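Local coordinates for aspartokinase (Synechocystis, PDB 3L76), which probably phosphorylates the beta-carboxyl group of aspartate with ATP, opening the route to lysine and threonine, both of which are bound to its ACT domains, at residues V40-M43 with G44-D48. Numbering follows the deposited sequence.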
# COMPACT_ATOMS: atom_id res chain seq x y z
N VAL A 40 0.40 11.96 -9.23
CA VAL A 40 -0.24 12.47 -8.03
C VAL A 40 0.58 12.06 -6.83
O VAL A 40 1.14 10.96 -6.79
CB VAL A 40 -1.68 11.91 -7.87
CG1 VAL A 40 -2.43 12.67 -6.79
CG2 VAL A 40 -2.44 12.00 -9.18
N SER A 41 0.67 12.95 -5.85
CA SER A 41 1.35 12.65 -4.59
C SER A 41 0.39 12.00 -3.63
O SER A 41 -0.82 12.10 -3.80
CB SER A 41 1.91 13.93 -3.97
OG SER A 41 2.88 14.52 -4.81
N ALA A 42 0.91 11.33 -2.61
CA ALA A 42 0.07 10.86 -1.51
C ALA A 42 -0.76 12.02 -0.99
O ALA A 42 -0.38 13.18 -1.15
CB ALA A 42 0.92 10.25 -0.41
N MET A 43 -1.89 11.72 -0.36
CA MET A 43 -2.93 12.72 -0.09
C MET A 43 -2.58 13.98 0.70
O MET A 43 -2.97 15.07 0.31
CB MET A 43 -4.17 12.07 0.50
CG MET A 43 -4.95 11.28 -0.53
SD MET A 43 -6.64 10.95 -0.01
CE MET A 43 -7.30 12.60 0.14
N GLY A 44 -1.88 13.87 1.81
CA GLY A 44 -1.62 15.07 2.59
C GLY A 44 -0.50 14.86 3.56
O GLY A 44 0.57 14.38 3.19
N LYS A 45 -0.74 15.21 4.82
CA LYS A 45 0.19 14.82 5.86
C LYS A 45 0.08 13.30 6.02
O LYS A 45 0.63 12.72 6.95
CB LYS A 45 -0.14 15.54 7.18
CG LYS A 45 0.54 16.91 7.35
CD LYS A 45 -0.15 18.03 6.56
CE LYS A 45 0.39 18.18 5.14
NZ LYS A 45 1.85 18.53 5.10
N SER A 46 -0.62 12.67 5.08
CA SER A 46 -0.82 11.22 5.07
C SER A 46 0.49 10.46 5.01
O SER A 46 0.59 9.34 5.52
CB SER A 46 -1.72 10.81 3.89
OG SER A 46 -1.11 11.12 2.65
N THR A 47 1.50 11.07 4.39
CA THR A 47 2.81 10.45 4.26
C THR A 47 3.75 10.76 5.45
O THR A 47 4.67 9.99 5.76
CB THR A 47 3.45 10.77 2.87
OG1 THR A 47 4.88 10.78 2.96
CG2 THR A 47 2.95 12.12 2.34
N ASP A 48 3.50 11.88 6.14
CA ASP A 48 4.13 12.09 7.44
C ASP A 48 3.57 11.06 8.41
O ASP A 48 4.30 10.41 9.14
CB ASP A 48 3.85 13.50 7.98
CG ASP A 48 4.71 14.56 7.34
OD1 ASP A 48 5.74 14.22 6.70
OD2 ASP A 48 4.37 15.75 7.48
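Ser46 turns its hydroxyl back over the turn toward Ala42 and Met43, and its oxygen sits close to both of them. Ser46 OG lies 3.8 Å from the Ala42 CB methyl, and the Met43 CB methylene borders it as well. Ser46 OG also comes to 3.2 Å from Met43 N, but the angle there is too poor for a hydrogen bond. The bond that does form is with the next amide: Gly44 N donates to Ser46 OG over 3.0 Å, nearly straight at 172°. A chi1 of 63° sets OG between the backbone N and the carbonyl carbon of Ser46, and from there it reaches back to the glycine amide.

Beside this polar point, the CG2 branch of Thr47 meets Ala42 CB methyl to methyl at 3.9 Å. With OG1 anti to the backbone N of Thr47 (chi1 151°), the hydroxyl branch stays farther from the alanine than CG2 does. The turn links strand 35-40 to helix 46-57 in the amino acid kinase domain, directly after the strand's end, with Lys45 at the helix N-cap position. Before the turn, Ser41 OG is hydrogen-bonded to Lys7 NZ and Ser155 OG, tying the residue just past the strand to strand 3-8 (Lys7) and to helix 154-166 (Ser155).

Met43 sends its thioether away from the 44-48 segment although its CB remains near Ser46. Its side chain touches Val13 and Ser77, the latter on helix 63-87.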